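Local coordinates for protein Ser-thr phosphatase MSPP (Mycobacterium smegmatis, PDB 2JFR) that probably removes phosphate from phosphoserine and phosphothreonine side chains, as a metal-dependent phosphatase of the PPM (PP2C) family that holds manganese and magnesium, at residues Q125-R138 / R144-R158. Numbering follows the deposited sequence. Where two conformers were deposited one is given.
Sequences QLTDDHSVAGELVR and RHEARWHPQRHLLTR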
ATOM      1  N   GLN A 125      -5.716  -7.120  -8.225  1.00 15.00           N
ATOM      2  CA  GLN A 125      -4.505  -6.371  -7.886  1.00 14.78           C
ATOM      3  C   GLN A 125      -4.025  -5.611  -9.096  1.00 14.70           C
ATOM      4  O   GLN A 125      -3.792  -6.177 -10.176  1.00 16.07           O
ATOM      5  CB  GLN A 125      -3.427  -7.325  -7.386  1.00 15.04           C
ATOM      6  CG  GLN A 125      -2.146  -6.570  -7.017  1.00 15.49           C
ATOM      7  CD  GLN A 125      -1.169  -7.399  -6.258  1.00 15.79           C
ATOM      8  OE1 GLN A 125      -1.509  -8.318  -5.520  1.00 17.42           O
ATOM      9  NE2 GLN A 125       0.086  -7.047  -6.420  1.00 17.67           N
ATOM     10  N   LEU A 126      -3.836  -4.307  -8.954  1.00 14.81           N
ATOM     11  CA  LEU A 126      -3.460  -3.447 -10.055  1.00 14.81           C
ATOM     12  C   LEU A 126      -2.000  -3.175 -10.174  1.00 14.88           C
ATOM     13  O   LEU A 126      -1.512  -2.832 -11.249  1.00 16.97           O
ATOM     14  CB  LEU A 126      -4.159  -2.083  -9.921  1.00 15.02           C
ATOM     15  CG  LEU A 126      -5.673  -2.148  -9.848  1.00 15.88           C
ATOM     16  CD1 LEU A 126      -6.210  -0.721  -9.799  1.00 17.07           C
ATOM     17  CD2 LEU A 126      -6.276  -2.910 -11.015  1.00 17.80           C
ATOM     18  N   THR A 127      -1.260  -3.297  -9.098  1.00 15.22           N
ATOM     19  CA  THR A 127       0.146  -2.991  -9.010  1.00 14.90           C
ATOM     20  C   THR A 127       0.992  -4.268  -9.083  1.00 15.65           C
ATOM     21  O   THR A 127       0.538  -5.355  -8.755  1.00 18.04           O
ATOM     22  CB  THR A 127       0.443  -2.273  -7.693  1.00 15.01           C
ATOM     23  OG1 THR A 127      -0.188  -2.985  -6.626  1.00 15.35           O
ATOM     24  CG2 THR A 127      -0.049  -0.839  -7.713  1.00 15.76           C
ATOM     25  N   ASP A 128       2.220  -4.079  -9.509  1.00 16.20           N
ATOM     26  CA  ASP A 128       3.204  -5.180  -9.412  0.73 17.31           C
ATOM     27  C   ASP A 128       3.935  -5.111  -8.093  1.00 15.27           C
ATOM     28  O   ASP A 128       4.162  -4.006  -7.549  1.00 17.81           O
ATOM     29  CB  ASP A 128       4.242  -5.074 -10.527  0.73 24.98           C
ATOM     30  CG  ASP A 128       3.875  -4.998 -11.926  0.73 27.11           C
ATOM     31  OD1 ASP A 128       2.855  -5.420 -12.512  0.73 27.32           O
ATOM     32  OD2 ASP A 128       4.695  -4.401 -12.716  0.73 28.45           O
ATOM     33  N   ASP A 129       4.224  -6.262  -7.567  1.00 15.14           N
ATOM     34  CA  ASP A 129       5.003  -6.379  -6.322  1.00 14.66           C
ATOM     35  C   ASP A 129       6.486  -6.453  -6.676  1.00 14.61           C
ATOM     36  O   ASP A 129       6.926  -7.285  -7.489  1.00 16.01           O
ATOM     37  CB  ASP A 129       4.631  -7.649  -5.563  1.00 16.03           C
ATOM     38  CG  ASP A 129       3.328  -7.568  -4.839  1.00 17.64           C
ATOM     39  OD1 ASP A 129       2.801  -6.522  -4.627  1.00 20.41           O
ATOM     40  OD2 ASP A 129       2.973  -8.653  -4.350  1.00 27.77           O
ATOM     41  N   HIS A 130       7.269  -5.584  -6.078  1.00 14.27           N
ATOM     42  CA  HIS A 130       8.712  -5.564  -6.260  1.00 14.51           C
ATOM     43  C   HIS A 130       9.331  -6.465  -5.195  1.00 14.29           C
ATOM     44  O   HIS A 130       9.857  -6.041  -4.181  1.00 15.08           O
ATOM     45  CB  HIS A 130       9.226  -4.142  -6.155  1.00 15.11           C
ATOM     46  CG  HIS A 130       8.509  -3.186  -7.019  1.00 15.18           C
ATOM     47  ND1 HIS A 130       8.078  -1.986  -6.559  1.00 15.39           N
ATOM     48  CD2 HIS A 130       8.047  -3.342  -8.272  1.00 17.13           C
ATOM     49  CE1 HIS A 130       7.393  -1.420  -7.529  1.00 16.08           C
ATOM     50  NE2 HIS A 130       7.376  -2.190  -8.606  1.00 17.10           N
ATOM     51  N   SER A 131       9.193  -7.745  -5.460  1.00 15.49           N
ATOM     52  CA  SER A 131       9.728  -8.809  -4.612  1.00 15.59           C
ATOM     53  C   SER A 131      10.196  -9.903  -5.534  1.00 15.28           C
ATOM     54  O   SER A 131       9.832  -9.950  -6.690  1.00 15.75           O
ATOM     55  CB  SER A 131       8.692  -9.335  -3.642  1.00 16.88           C
ATOM     56  OG  SER A 131       7.677 -10.016  -4.343  1.00 17.79           O
ATOM     57  N   VAL A 132      10.930 -10.875  -4.998  1.00 16.13           N
ATOM     58  CA  VAL A 132      11.378 -11.955  -5.852  1.00 16.13           C
ATOM     59  C   VAL A 132      10.198 -12.657  -6.503  1.00 16.40           C
ATOM     60  O   VAL A 132      10.145 -12.943  -7.687  1.00 18.07           O
ATOM     61  CB  VAL A 132      12.227 -12.968  -5.063  1.00 17.97           C
ATOM     62  CG1 VAL A 132      12.572 -14.188  -5.922  1.00 20.09           C
ATOM     63  CG2 VAL A 132      13.499 -12.255  -4.575  1.00 19.41           C
ATOM     64  N   ALA A 133       9.148 -12.941  -5.711  1.00 17.03           N
ATOM     65  CA  ALA A 133       7.936 -13.558  -6.216  1.00 17.79           C
ATOM     66  C   ALA A 133       7.187 -12.671  -7.159  1.00 17.25           C
ATOM     67  O   ALA A 133       6.702 -13.090  -8.214  1.00 18.72           O
ATOM     68  CB  ALA A 133       7.064 -13.974  -5.020  1.00 19.81           C
ATOM     69  N   GLY A 134       7.092 -11.392  -6.814  1.00 17.00           N
ATOM     70  CA  GLY A 134       6.365 -10.470  -7.644  1.00 17.17           C
ATOM     71  C   GLY A 134       7.003 -10.258  -8.993  1.00 17.90           C
ATOM     72  O   GLY A 134       6.329 -10.032  -9.995  1.00 19.71           O
ATOM     73  N   GLU A 135       8.351 -10.343  -9.042  1.00 18.00           N
ATOM     74  CA  GLU A 135       9.068 -10.167 -10.313  1.00 19.35           C
ATOM     75  C   GLU A 135       8.770 -11.348 -11.172  1.00 20.63           C
ATOM     76  O   GLU A 135       8.693 -11.230 -12.407  1.00 23.38           O
ATOM     77  CB  GLU A 135      10.535  -9.993 -10.105  1.00 20.44           C
ATOM     78  CG  GLU A 135      10.981  -8.702  -9.405  1.00 23.62           C
ATOM     79  CD  GLU A 135      10.845  -7.350  -9.952  1.00 27.97           C
ATOM     80  OE1 GLU A 135      10.312  -7.267 -11.053  1.00 33.43           O
ATOM     81  OE2 GLU A 135      11.270  -6.382  -9.216  1.00 34.89           O
ATOM     82  N   LEU A 136       8.578 -12.548 -10.602  1.00 20.39           N
ATOM     83  CA  LEU A 136       8.185 -13.701 -11.364  1.00 22.16           C
ATOM     84  C   LEU A 136       6.795 -13.604 -11.962  1.00 23.92           C
ATOM     85  O   LEU A 136       6.515 -14.071 -13.070  1.00 29.14           O
ATOM     86  CB  LEU A 136       8.277 -14.980 -10.570  1.00 22.42           C
ATOM     87  CG  LEU A 136       9.693 -15.390 -10.173  1.00 23.30           C
ATOM     88  CD1 LEU A 136       9.678 -16.476  -9.147  1.00 26.86           C
ATOM     89  CD2 LEU A 136      10.404 -15.911 -11.403  1.00 28.47           C
ATOM     90  N   VAL A 137       5.859 -12.923 -11.219  1.00 23.14           N
ATOM     91  CA  VAL A 137       4.587 -12.550 -11.819  1.00 24.82           C
ATOM     92  C   VAL A 137       4.786 -11.572 -12.980  1.00 25.42           C
ATOM     93  O   VAL A 137       4.193 -11.818 -14.045  1.00 31.64           O
ATOM     94  CB  VAL A 137       3.628 -11.996 -10.732  1.00 24.36           C
ATOM     95  CG1 VAL A 137       2.257 -11.684 -11.355  1.00 29.19           C
ATOM     96  CG2 VAL A 137       3.369 -12.948  -9.601  1.00 24.19           C
ATOM     97  N   ARG A 138       5.605 -10.545 -12.813  1.00 24.87           N
ATOM     98  CA  ARG A 138       5.829  -9.522 -13.871  0.57 27.56           C
ATOM     99  C   ARG A 138       6.464 -10.193 -15.080  1.00 29.59           C
ATOM    100  O   ARG A 138       6.274  -9.775 -16.224  1.00 41.33           O
ATOM    101  CB  ARG A 138       6.592  -8.350 -13.258  0.57 27.32           C
ATOM    102  CG  ARG A 138       6.993  -7.146 -14.071  0.57 33.24           C
ATOM    103  CD  ARG A 138       7.182  -5.857 -13.261  0.57 37.35           C
ATOM    104  NE  ARG A 138       7.051  -4.517 -13.922  0.57 37.97           N
ATOM    105  CZ  ARG A 138       7.030  -3.338 -13.264  0.57 37.05           C
ATOM    106  NH1 ARG A 138       7.120  -3.304 -11.937  0.57 33.16           N
ATOM    107  NH2 ARG A 138       6.900  -2.106 -13.772  0.57 42.13           N
ATOM    108  N   ARG A 144      -0.304 -14.659  -9.518  1.00 20.96           N
ATOM    109  CA  ARG A 144      -0.340 -13.938  -8.267  0.63 19.93           C
ATOM    110  C   ARG A 144      -0.679 -14.847  -7.063  1.00 19.90           C
ATOM    111  O   ARG A 144      -0.158 -14.746  -5.983  1.00 21.28           O
ATOM    112  CB  ARG A 144      -1.323 -12.772  -8.358  0.63 19.34           C
ATOM    113  CG  ARG A 144      -1.056 -11.689  -9.415  0.63 21.79           C
ATOM    114  CD  ARG A 144      -1.859 -10.422  -9.061  0.63 25.26           C
ATOM    115  NE  ARG A 144      -2.099  -9.542 -10.217  0.63 19.81           N
ATOM    116  CZ  ARG A 144      -1.204  -8.611 -10.577  0.63 21.11           C
ATOM    117  NH1 ARG A 144      -0.046  -8.354  -9.961  0.63 30.48           N
ATOM    118  NH2 ARG A 144      -1.547  -7.852 -11.655  0.63 27.80           N
ATOM    119  N   HIS A 145      -1.568 -15.819  -7.278  1.00 21.23           N
ATOM    120  CA  HIS A 145      -1.893 -16.736  -6.200  1.00 22.92           C
ATOM    121  C   HIS A 145      -0.664 -17.538  -5.783  1.00 25.29           C
ATOM    122  O   HIS A 145      -0.361 -17.711  -4.631  1.00 25.80           O
ATOM    123  CB  HIS A 145      -3.100 -17.618  -6.591  1.00 23.59           C
ATOM    124  CG  HIS A 145      -3.405 -18.626  -5.540  1.00 25.25           C
ATOM    125  ND1 HIS A 145      -4.110 -18.289  -4.373  1.00 28.69           N
ATOM    126  CD2 HIS A 145      -3.079 -19.929  -5.433  1.00 30.64           C
ATOM    127  CE1 HIS A 145      -4.214 -19.405  -3.631  1.00 34.85           C
ATOM    128  NE2 HIS A 145      -3.602 -20.409  -4.241  1.00 33.69           N
ATOM    129  N   GLU A 146       0.012 -18.086  -6.808  1.00 26.08           N
ATOM    130  CA  GLU A 146       1.277 -18.801  -6.540  1.00 30.59           C
ATOM    131  C   GLU A 146       2.295 -17.956  -5.801  1.00 27.32           C
ATOM    132  O   GLU A 146       2.984 -18.465  -4.923  1.00 27.47           O
ATOM    133  CB  GLU A 146       1.952 -19.311  -7.853  1.00 31.64           C
ATOM    134  CG  GLU A 146       1.128 -20.413  -8.464  1.00 38.01           C
ATOM    135  CD  GLU A 146       1.320 -20.740  -9.903  1.00 40.91           C
ATOM    136  OE1 GLU A 146       1.911 -20.051 -10.753  1.00 38.64           O
ATOM    137  OE2 GLU A 146       0.810 -21.842 -10.247  1.00 66.41           O
ATOM    138  N   ALA A 147       2.408 -16.662  -6.179  1.00 25.88           N
ATOM    139  CA  ALA A 147       3.328 -15.785  -5.491  1.00 23.77           C
ATOM    140  C   ALA A 147       3.052 -15.691  -3.962  1.00 22.65           C
ATOM    141  O   ALA A 147       3.977 -15.427  -3.207  1.00 22.34           O
ATOM    142  CB  ALA A 147       3.315 -14.419  -6.171  1.00 24.73           C
ATOM    143  N   ARG A 148       1.801 -15.885  -3.496  1.00 23.62           N
ATOM    144  CA  ARG A 148       1.489 -15.820  -2.070  1.00 25.23           C
ATOM    145  C   ARG A 148       2.275 -16.838  -1.277  1.00 23.52           C
ATOM    146  O   ARG A 148       2.522 -16.625  -0.111  1.00 25.48           O
ATOM    147  CB  ARG A 148      -0.001 -16.120  -1.633  1.00 22.97           C
ATOM    148  CG  ARG A 148      -0.908 -15.137  -2.142  1.00 20.31           C
ATOM    149  CD  ARG A 148      -2.312 -15.439  -1.824  1.00 18.75           C
ATOM    150  NE  ARG A 148      -2.624 -15.382  -0.397  1.00 17.93           N
ATOM    151  CZ  ARG A 148      -3.723 -15.830   0.202  1.00 18.10           C
ATOM    152  NH1 ARG A 148      -4.707 -16.329  -0.515  1.00 19.56           N
ATOM    153  NH2 ARG A 148      -3.853 -15.736   1.517  1.00 19.15           N
ATOM    154  N   TRP A 149       2.625 -17.971  -1.939  1.00 23.05           N
ATOM    155  CA  TRP A 149       3.237 -19.112  -1.272  1.00 23.34           C
ATOM    156  C   TRP A 149       4.663 -19.285  -1.638  1.00 21.79           C
ATOM    157  O   TRP A 149       5.323 -20.197  -1.127  1.00 24.57           O
ATOM    158  CB  TRP A 149       2.398 -20.412  -1.561  1.00 23.60           C
ATOM    159  CG  TRP A 149       0.923 -20.108  -1.498  1.00 21.04           C
ATOM    160  CD1 TRP A 149       0.048 -20.162  -2.504  1.00 25.82           C
ATOM    161  CD2 TRP A 149       0.194 -19.689  -0.298  1.00 19.57           C
ATOM    162  NE1 TRP A 149      -1.209 -19.791  -2.080  1.00 25.32           N
ATOM    163  CE2 TRP A 149      -1.129 -19.496  -0.730  1.00 22.23           C
ATOM    164  CE3 TRP A 149       0.573 -19.438   0.998  1.00 21.93           C
ATOM    165  CZ2 TRP A 149      -2.174 -19.068   0.140  1.00 24.58           C
ATOM    166  CZ3 TRP A 149      -0.427 -19.032   1.864  1.00 26.02           C
ATOM    167  CH2 TRP A 149      -1.752 -18.864   1.404  1.00 26.22           C
ATOM    168  N   HIS A 150       5.183 -18.395  -2.468  1.00 20.70           N
ATOM    169  CA  HIS A 150       6.552 -18.539  -2.974  1.00 20.48           C
ATOM    170  C   HIS A 150       7.513 -18.343  -1.835  1.00 19.56           C
ATOM    171  O   HIS A 150       7.346 -17.394  -1.027  1.00 19.98           O
ATOM    172  CB  HIS A 150       6.809 -17.539  -4.101  1.00 21.87           C
ATOM    173  CG  HIS A 150       8.105 -17.731  -4.820  1.00 21.67           C
ATOM    174  ND1 HIS A 150       9.264 -17.397  -4.318  1.00 22.55           N
ATOM    175  CD2 HIS A 150       8.342 -18.291  -6.005  1.00 25.45           C
ATOM    176  CE1 HIS A 150      10.226 -17.743  -5.115  1.00 23.53           C
ATOM    177  NE2 HIS A 150       9.688 -18.284  -6.196  1.00 26.93           N
ATOM    178  N   PRO A 151       8.528 -19.169  -1.739  1.00 19.68           N
ATOM    179  CA  PRO A 151       9.397 -19.086  -0.566  1.00 19.51           C
ATOM    180  C   PRO A 151      10.251 -17.874  -0.487  1.00 20.14           C
ATOM    181  O   PRO A 151      10.879 -17.631   0.543  1.00 23.15           O
ATOM    182  CB  PRO A 151      10.228 -20.371  -0.733  1.00 22.03           C
ATOM    183  CG  PRO A 151      10.227 -20.672  -2.206  1.00 23.31           C
ATOM    184  CD  PRO A 151       8.833 -20.317  -2.568  1.00 21.91           C
ATOM    185  N   GLN A 152      10.341 -17.039  -1.492  1.00 20.64           N
ATOM    186  CA  GLN A 152      11.080 -15.805  -1.412  0.65 22.12           C
ATOM    187  C   GLN A 152      10.180 -14.595  -1.634  1.00 19.38           C
ATOM    188  O   GLN A 152      10.647 -13.508  -1.943  1.00 20.29           O
ATOM    189  CB  GLN A 152      12.289 -15.700  -2.380  0.65 26.88           C
ATOM    190  CG  GLN A 152      13.477 -16.499  -1.767  0.65 29.82           C
ATOM    191  CD  GLN A 152      13.310 -17.967  -2.111  0.65 30.92           C
ATOM    192  OE1 GLN A 152      12.997 -18.366  -3.253  0.65 32.99           O
ATOM    193  NE2 GLN A 152      13.553 -18.843  -1.153  0.65 33.14           N
ATOM    194  N   ARG A 153       8.902 -14.755  -1.352  1.00 19.74           N
ATOM    195  CA  ARG A 153       7.908 -13.684  -1.340  0.56 21.59           C
ATOM    196  C   ARG A 153       8.354 -12.495  -0.488  1.00 19.60           C
ATOM    197  O   ARG A 153       7.981 -11.347  -0.713  1.00 22.12           O
ATOM    198  CB  ARG A 153       6.565 -14.297  -0.910  0.56 25.35           C
ATOM    199  CG  ARG A 153       5.974 -13.817   0.366  0.56 33.88           C
ATOM    200  CD  ARG A 153       4.486 -13.737   0.413  0.56 32.29           C
ATOM    201  NE  ARG A 153       3.725 -12.815  -0.389  0.56 41.59           N
ATOM    202  CZ  ARG A 153       2.421 -12.695  -0.132  0.56 42.26           C
ATOM    203  NH1 ARG A 153       1.715 -11.832  -0.905  0.56 60.40           N
ATOM    204  NH2 ARG A 153       1.792 -13.365   0.844  0.56 34.92           N
ATOM    205  N   HIS A 154       9.037 -12.802   0.575  1.00 19.04           N
ATOM    206  CA  HIS A 154       9.353 -11.797   1.568  1.00 20.44           C
ATOM    207  C   HIS A 154      10.554 -10.955   1.164  1.00 20.74           C
ATOM    208  O   HIS A 154      10.835 -10.004   1.912  1.00 29.17           O
ATOM    209  CB  HIS A 154       9.677 -12.465   2.910  1.00 23.56           C
ATOM    210  CG  HIS A 154      10.848 -13.411   2.893  1.00 22.99           C
ATOM    211  ND1 HIS A 154      10.819 -14.620   2.155  1.00 24.24           N
ATOM    212  CD2 HIS A 154      12.113 -13.325   3.456  1.00 25.51           C
ATOM    213  CE1 HIS A 154      11.981 -15.205   2.300  1.00 24.33           C
ATOM    214  NE2 HIS A 154      12.768 -14.468   3.080  1.00 25.61           N
ATOM    215  N   LEU A 155      11.235 -11.219   0.089  1.00 16.84           N
ATOM    216  CA  LEU A 155      12.441 -10.474  -0.235  1.00 17.54           C
ATOM    217  C   LEU A 155      12.137  -9.434  -1.293  1.00 16.08           C
ATOM    218  O   LEU A 155      11.757  -9.736  -2.429  1.00 17.17           O
ATOM    219  CB  LEU A 155      13.451 -11.488  -0.775  1.00 18.66           C
ATOM    220  CG  LEU A 155      13.938 -12.470   0.296  1.00 20.64           C
ATOM    221  CD1 LEU A 155      14.817 -13.507  -0.406  1.00 26.05           C
ATOM    222  CD2 LEU A 155      14.664 -11.763   1.432  1.00 26.20           C
ATOM    223  N   LEU A 156      12.270  -8.166  -0.891  1.00 15.50           N
ATOM    224  CA  LEU A 156      11.969  -7.044  -1.746  1.00 14.74           C
ATOM    225  C   LEU A 156      13.048  -6.811  -2.772  1.00 14.60           C
ATOM    226  O   LEU A 156      14.238  -6.961  -2.499  1.00 15.83           O
ATOM    227  CB  LEU A 156      11.809  -5.779  -0.927  1.00 15.06           C
ATOM    228  CG  LEU A 156      10.620  -5.769   0.060  1.00 15.84           C
ATOM    229  CD1 LEU A 156      10.676  -4.548   0.906  1.00 18.80           C
ATOM    230  CD2 LEU A 156       9.288  -5.865  -0.687  1.00 19.53           C
ATOM    231  N   THR A 157      12.661  -6.331  -3.952  1.00 14.84           N
ATOM    232  CA  THR A 157      13.586  -5.913  -4.976  1.00 15.17           C
ATOM    233  C   THR A 157      13.654  -4.407  -5.124  1.00 15.19           C
ATOM    234  O   THR A 157      14.583  -3.901  -5.761  1.00 17.57           O
ATOM    235  CB  THR A 157      13.253  -6.546  -6.326  1.00 15.43           C
ATOM    236  OG1 THR A 157      11.910  -6.178  -6.640  1.00 16.41           O
ATOM    237  CG2 THR A 157      13.443  -8.041  -6.286  1.00 17.17           C
ATOM    238  N   ARG A 158      12.719  -3.653  -4.521  1.00 14.83           N
ATOM    239  CA  ARG A 158      12.753  -2.221  -4.490  0.69 14.97           C
ATOM    240  C   ARG A 158      12.165  -1.801  -3.142  1.00 14.85           C
ATOM    241  O   ARG A 158      11.242  -2.438  -2.658  1.00 15.73           O
ATOM    242  CB  ARG A 158      11.960  -1.496  -5.564  0.69 15.78           C
ATOM    243  CG  ARG A 158      12.227  -1.891  -6.986  0.69 17.03           C
ATOM    244  CD  ARG A 158      11.474  -1.017  -7.976  0.69 20.16           C
ATOM    245  NE  ARG A 158      11.038  -1.636  -9.162  0.69 22.64           N
ATOM    246  CZ  ARG A 158      10.151  -1.211 -10.046  0.69 22.83           C
ATOM    247  NH1 ARG A 158       9.646   0.017  -9.874  0.69 24.87           N
ATOM    248  NH2 ARG A 158       9.825  -1.965 -11.085  0.69 28.99           N
TER
HETATM  249  O   HOH W   1       5.906 -10.177  -2.473  0.77 39.98           O
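R144, H130 and R158 bury the most surface where 125-138 meets 144-158, two helix-bearing segments at the edge of the PP2C beta sandwich. R158 lays its guanidinium flat on one face of the H130 imidazole, centres 3.6 Å apart and planes at 13°. CZ sits nearest NE2, off toward the rim of the ring, while CD covers the centroid from the same side as a CH-pi contact. D128 O lies over the opposite face. D169, outside both segments, bonds H130 NE2 and forms salt bridges with R158 and R138; its carboxylate probably lets the two arginines approach each other.

Next to the stack the backbones join at a single bridge between S131 and L156. T157 N gives a nearly straight bond to H130 O (2.8 Å), and V132 N reaches L155 O. S131, the N-cap of helix 132-138, takes the N-H of G134 on its OG, placed by chi1 of 68° between its own N and carbonyl carbon. A water ties that OG to R153 O. The R153 side chain comes within about 4 Å of a bound magnesium.

Along the helix, A133 CB meets A147 CB and H150 CB, and V137 CG2 packs on A147 CB at 3.7 Å. R144 lays its CG against V137 CG1 (3.8 Å) and stretches from CG to NE across Q125, whose CB lies over one guanidinium face. The guanidinium and the Q125 amide are turned 24° apart, and R144 NH1 comes to 3.3 Å from T127 O. At the opposite end of the contact T157 OG1 donates to the anti lone pair of E135 OE2, at 2.7 Å.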